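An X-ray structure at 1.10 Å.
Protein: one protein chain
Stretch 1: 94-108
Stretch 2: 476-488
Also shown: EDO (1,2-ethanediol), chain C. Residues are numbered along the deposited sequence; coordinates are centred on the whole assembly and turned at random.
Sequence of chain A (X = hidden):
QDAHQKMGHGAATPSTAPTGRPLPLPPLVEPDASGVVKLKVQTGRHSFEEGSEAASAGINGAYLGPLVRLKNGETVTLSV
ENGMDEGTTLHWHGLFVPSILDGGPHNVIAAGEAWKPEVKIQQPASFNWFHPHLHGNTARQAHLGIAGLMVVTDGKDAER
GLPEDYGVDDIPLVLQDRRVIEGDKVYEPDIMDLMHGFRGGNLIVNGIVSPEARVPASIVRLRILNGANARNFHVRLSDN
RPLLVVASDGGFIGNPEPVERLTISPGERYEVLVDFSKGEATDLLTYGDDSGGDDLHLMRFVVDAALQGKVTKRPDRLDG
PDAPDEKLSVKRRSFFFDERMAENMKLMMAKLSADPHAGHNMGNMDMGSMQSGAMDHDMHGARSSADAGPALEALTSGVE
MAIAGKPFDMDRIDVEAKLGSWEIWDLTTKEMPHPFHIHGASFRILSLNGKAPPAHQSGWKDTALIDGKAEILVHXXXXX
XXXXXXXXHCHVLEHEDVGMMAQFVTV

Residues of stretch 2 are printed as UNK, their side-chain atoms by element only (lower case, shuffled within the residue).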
# COMPACT_ATOMS: atom_id res chain seq x y z
N GLY A 94 -1.33 -1.50 7.71
CA GLY A 94 -1.29 -0.25 8.42
C GLY A 94 -2.10 -0.16 9.68
O GLY A 94 -1.92 0.73 10.50
N LEU A 95 -2.99 -1.14 9.89
CA LEU A 95 -3.77 -1.17 11.12
C LEU A 95 -2.94 -1.76 12.24
O LEU A 95 -2.10 -2.65 12.00
CB LEU A 95 -5.06 -2.02 10.91
CG LEU A 95 -6.20 -1.75 11.84
CD1 LEU A 95 -6.76 -0.31 11.58
CD2 LEU A 95 -7.30 -2.77 11.67
N PHE A 96 -3.11 -1.24 13.46
CA PHE A 96 -2.34 -1.78 14.61
C PHE A 96 -3.20 -2.82 15.32
O PHE A 96 -4.16 -2.48 16.03
CB PHE A 96 -1.95 -0.71 15.59
CG PHE A 96 -0.85 0.25 15.18
CD1 PHE A 96 -0.48 0.49 13.87
CD2 PHE A 96 -0.22 0.98 16.17
CE1 PHE A 96 0.52 1.43 13.56
CE2 PHE A 96 0.77 1.91 15.85
CZ PHE A 96 1.13 2.11 14.55
N VAL A 97 -2.82 -4.09 15.13
CA VAL A 97 -3.49 -5.23 15.79
C VAL A 97 -2.46 -6.26 16.18
O VAL A 97 -1.44 -6.43 15.50
CB VAL A 97 -4.57 -5.88 14.88
CG1 VAL A 97 -5.76 -4.97 14.68
CG2 VAL A 97 -4.01 -6.39 13.56
N PRO A 98 -2.77 -7.06 17.19
CA PRO A 98 -1.99 -8.28 17.41
C PRO A 98 -2.20 -9.24 16.25
O PRO A 98 -3.21 -9.18 15.56
CB PRO A 98 -2.53 -8.87 18.71
CG PRO A 98 -3.86 -8.29 18.84
CD PRO A 98 -3.90 -6.96 18.12
N SER A 99 -1.23 -10.14 16.05
CA SER A 99 -1.27 -10.98 14.86
C SER A 99 -2.48 -11.90 14.81
O SER A 99 -2.90 -12.26 13.71
CB SER A 99 0.01 -11.80 14.71
OG SER A 99 0.05 -12.81 15.74
N ILE A 100 -3.07 -12.24 15.94
CA ILE A 100 -4.26 -13.10 15.92
C ILE A 100 -5.46 -12.42 15.28
O ILE A 100 -6.45 -13.10 15.00
CB ILE A 100 -4.63 -13.54 17.36
CG1 ILE A 100 -4.92 -12.40 18.31
CG2 ILE A 100 -3.60 -14.58 17.84
CD1 ILE A 100 -5.67 -12.83 19.58
N LEU A 101 -5.43 -11.09 15.05
CA LEU A 101 -6.53 -10.36 14.40
C LEU A 101 -6.23 -10.03 12.94
O LEU A 101 -7.06 -9.35 12.31
CB LEU A 101 -6.86 -9.09 15.15
CG LEU A 101 -7.15 -9.27 16.63
CD1 LEU A 101 -7.51 -7.97 17.30
CD2 LEU A 101 -8.20 -10.27 16.91
N ASP A 102 -5.08 -10.49 12.43
CA ASP A 102 -4.68 -10.17 11.05
C ASP A 102 -4.70 -11.40 10.19
O ASP A 102 -4.65 -12.52 10.70
CB ASP A 102 -3.27 -9.54 11.09
CG ASP A 102 -2.94 -8.65 9.88
OD1 ASP A 102 -3.82 -8.46 9.03
OD2 ASP A 102 -1.78 -8.19 9.82
N GLY A 103 -4.80 -11.20 8.88
CA GLY A 103 -4.91 -12.30 7.93
C GLY A 103 -3.60 -12.60 7.20
O GLY A 103 -2.85 -11.68 6.85
N GLY A 104 -3.40 -13.86 6.89
CA GLY A 104 -2.25 -14.32 6.15
C GLY A 104 -2.30 -15.81 5.93
O GLY A 104 -3.31 -16.44 6.20
N PRO A 105 -1.19 -16.38 5.46
CA PRO A 105 -1.25 -17.80 5.00
C PRO A 105 -1.42 -18.82 6.12
O PRO A 105 -1.68 -19.99 5.79
CB PRO A 105 0.09 -17.99 4.28
CG PRO A 105 0.94 -16.95 4.87
CD PRO A 105 0.09 -15.74 5.19
N HIS A 106 -1.27 -18.43 7.38
CA HIS A 106 -1.52 -19.34 8.50
C HIS A 106 -2.95 -19.37 8.94
O HIS A 106 -3.34 -20.18 9.80
CB HIS A 106 -0.61 -19.02 9.68
CG HIS A 106 0.83 -19.14 9.34
ND1 HIS A 106 1.48 -20.35 9.24
CD2 HIS A 106 1.75 -18.19 9.02
CE1 HIS A 106 2.74 -20.14 8.91
NE2 HIS A 106 2.93 -18.84 8.78
N ASN A 107 -3.79 -18.49 8.38
CA ASN A 107 -5.22 -18.43 8.75
C ASN A 107 -6.07 -18.05 7.56
O ASN A 107 -6.82 -17.09 7.60
CB ASN A 107 -5.43 -17.55 9.99
CG ASN A 107 -5.09 -16.07 9.83
OD1 ASN A 107 -4.20 -15.68 9.07
ND2 ASN A 107 -5.77 -15.21 10.62
N VAL A 108 -6.00 -18.84 6.51
CA VAL A 108 -6.76 -18.62 5.31
C VAL A 108 -8.24 -18.83 5.58
O VAL A 108 -8.64 -19.79 6.25
CB VAL A 108 -6.25 -19.57 4.20
CG1 VAL A 108 -7.09 -19.48 2.93
CG2 VAL A 108 -4.78 -19.28 3.85
N UNK A 476 8.83 -2.89 17.56
CA UNK A 476 8.04 -4.14 17.56
C UNK A 476 6.93 -4.04 18.58
O UNK A 476 6.95 -4.70 19.63
c UNK A 476 8.95 -5.32 17.82
c UNK A 476 9.87 -5.59 16.69
c UNK A 476 10.30 -6.55 14.55
c UNK A 476 9.45 -6.33 15.59
c UNK A 476 11.17 -5.06 16.68
c UNK A 476 11.57 -6.02 14.54
c UNK A 476 11.98 -5.31 15.62
N UNK A 477 5.94 -3.18 18.30
CA UNK A 477 4.95 -2.85 19.32
C UNK A 477 3.74 -3.76 19.38
O UNK A 477 2.89 -3.61 20.27
o UNK A 477 4.39 -1.32 16.68
o UNK A 477 2.67 -0.69 17.85
c UNK A 477 4.48 -1.39 19.19
c UNK A 477 3.84 -1.12 17.82
N UNK A 478 3.61 -4.73 18.47
CA UNK A 478 2.46 -5.63 18.44
C UNK A 478 2.90 -7.10 18.61
O UNK A 478 3.94 -7.50 18.12
c UNK A 478 1.69 -5.46 17.15
n UNK A 478 1.68 -2.79 15.42
c UNK A 478 0.84 -4.19 17.18
n UNK A 478 2.87 -1.32 14.22
n UNK A 478 1.27 -2.45 13.09
c UNK A 478 0.65 -3.71 15.79
c UNK A 478 1.90 -2.20 14.22
N UNK A 479 2.06 -7.86 19.30
CA UNK A 479 2.41 -9.25 19.62
C UNK A 479 2.13 -10.20 18.49
O UNK A 479 1.03 -10.18 17.88
o UNK A 479 2.45 -11.35 23.58
o UNK A 479 0.37 -11.61 22.97
c UNK A 479 1.65 -9.71 20.84
c UNK A 479 2.02 -11.13 21.28
c UNK A 479 1.58 -11.38 22.69
N UNK A 480 3.12 -11.07 18.22
CA UNK A 480 2.99 -12.15 17.26
C UNK A 480 3.26 -13.43 18.02
O UNK A 480 4.34 -13.66 18.50
c UNK A 480 3.92 -12.06 16.08
N UNK A 481 2.22 -14.25 18.09
CA UNK A 481 2.30 -15.59 18.68
C UNK A 481 2.77 -16.60 17.59
O UNK A 481 2.65 -16.43 16.38
c UNK A 481 -0.21 -16.05 18.36
c UNK A 481 0.96 -16.01 19.36
c UNK A 481 0.64 -15.07 20.52
N UNK A 482 3.23 -17.77 18.05
CA UNK A 482 3.88 -18.72 17.14
C UNK A 482 2.90 -19.33 16.07
O UNK A 482 3.27 -19.60 14.92
c UNK A 482 5.14 -20.95 17.12
c UNK A 482 4.55 -19.85 17.95
n UNK A 482 6.58 -22.72 14.91
c UNK A 482 6.02 -20.50 15.94
c UNK A 482 5.87 -21.42 14.71
N UNK A 483 1.63 -19.47 16.44
CA UNK A 483 0.62 -19.93 15.52
C UNK A 483 0.29 -18.94 14.44
O UNK A 483 -0.27 -19.30 13.42
o UNK A 483 -1.25 -19.07 16.96
c UNK A 483 -0.70 -20.21 16.25
N UNK A 484 0.63 -17.66 14.69
CA UNK A 484 0.23 -16.54 13.80
C UNK A 484 1.43 -15.59 13.71
O UNK A 484 1.37 -14.48 14.19
n UNK A 484 -4.40 -17.14 13.89
n UNK A 484 -2.65 -17.55 15.11
c UNK A 484 -3.41 -16.28 13.50
c UNK A 484 -3.91 -17.91 14.85
c UNK A 484 -1.01 -15.80 14.29
c UNK A 484 -2.31 -16.54 14.25
N UNK A 485 2.53 -15.99 13.07
CA UNK A 485 3.66 -15.08 12.96
C UNK A 485 3.33 -13.85 12.13
O UNK A 485 2.50 -13.89 11.21
c UNK A 485 3.97 -16.95 11.55
c UNK A 485 4.73 -15.92 12.28
c UNK A 485 2.77 -17.25 12.36
N UNK A 486 4.03 -12.74 12.42
CA UNK A 486 4.04 -11.60 11.48
C UNK A 486 5.06 -11.88 10.40
O UNK A 486 5.83 -12.86 10.47
c UNK A 486 3.12 -9.68 12.94
c UNK A 486 4.31 -10.31 12.25
c UNK A 486 1.92 -9.49 12.31
c UNK A 486 3.24 -9.21 14.26
c UNK A 486 0.99 -8.39 14.22
c UNK A 486 0.86 -8.82 12.94
c UNK A 486 2.19 -8.60 14.90
N UNK A 487 5.03 -11.11 9.34
CA UNK A 487 5.85 -11.33 8.18
C UNK A 487 6.54 -10.06 7.76
O UNK A 487 6.05 -8.97 8.06
c UNK A 487 5.02 -11.89 7.04
c UNK A 487 4.50 -15.06 5.78
c UNK A 487 4.32 -13.20 7.57
s UNK A 487 3.34 -14.01 6.38
N UNK A 488 7.63 -10.20 7.02
CA UNK A 488 8.27 -9.10 6.32
C UNK A 488 8.67 -9.60 4.96
O UNK A 488 9.06 -10.77 4.81
c UNK A 488 10.54 -9.37 7.50
c UNK A 488 9.39 -8.47 7.14
c UNK A 488 11.77 -9.36 6.84
c UNK A 488 12.72 -10.96 8.36
c UNK A 488 12.84 -10.15 7.25
c UNK A 488 11.55 -10.98 9.04
c UNK A 488 10.45 -10.19 8.61
C1 EDO C . -0.18 -11.27 9.54
O1 EDO C . 0.29 -9.92 9.38
C2 EDO C . 0.17 -12.22 8.47
O2 EDO C . -0.10 -11.67 7.17
O HOH W 1 -0.55 -4.96 13.31
O HOH W 2 -1.17 -12.19 18.46
O HOH W 3 -7.10 -16.79 12.81

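Position 476 carries one carbon leading to a ring of six carbons, without oxygen, and touches nothing on stretch 1; it is Phe476. Position 477 has two carbons, the second bearing two oxygens, a short carboxylate: Asp477, whose OD2 lies 3.7 Å from Phe96 CD2.

At 478, three carbons, a nitrogen and a carbon carrying two more nitrogens form a guanidinium, so the residue is Arg478. Its plane lies flat on Phe96, with centres 3.9 Å apart and planes at 17°; CZ stands 22° off the ring normal, a cation-pi geometry. A salt bridge from Arg478 NH2 to Asp477 OD1 (2.9 Å) helps hold the group, and water 1 accepts from Arg478 NH1 (3.1 Å) and from Val97 N (3.0 Å).

Position 479 shows three carbons, the third with two oxygens: Glu479. Its side chain comes no nearer to stretch 1 than 4.8 Å, from Glu479 CB to Pro98 CB; the backbone makes the contact, Ser99 N donating to Glu479 O at 2.9 Å and a nearly straight 172°. A single carbon at 480 identifies Ala480, with CB 4.0 Å from Ser99 OG.

Position 481 has one carbon carrying two others, hence Val481; its CG2 packs 3.7 Å from Ile100 CG2. Four carbons in a row ending in nitrogen, without contact, make 482 Lys482. One carbon and one oxygen make 483 Ser483, whose backbone O approaches His106 CB at 3.8 Å.

At 484, one carbon leads to a five-membered ring of three carbons and two nitrogens: His484. Ile100 CA lies over one ring face, 4.1 Å from His484 CD2, while Asn107 ND2 sits at the edge. Water 3 joins Asn107 ND2 (3.0 Å) to His484 NE2 (2.9 Å).

At 485, three carbons close a ring onto the backbone N, which identifies Pro485; its CD lies over the His106 ring, 4.0 Å from the centroid. Position 486, again one carbon and a six-carbon ring, is Phe486. Ser99 CB sits 3.6 Å from its centroid, 15° off the normal, a CH-pi contact.

Position 487 has an unbranched chain of two carbons, a sulfur and a carbon, hence Met487, with SD 3.9 Å from Pro105 CD. The six-carbon ring at 488 is Phe488, out of reach of stretch 1.

The contact, burying 785 Å² in total, centres on Ser99. Its N binds Glu479 O, its OG donates to His484 O at 2.6 Å, and its CB rests on Phe486, so one small residue engages three positions. The Arg478–Phe96 stack and the His106–Pro485 packing extend the contact beyond this centre.

Stretch 2, residues 476-488: FDREAVKSHPFMF
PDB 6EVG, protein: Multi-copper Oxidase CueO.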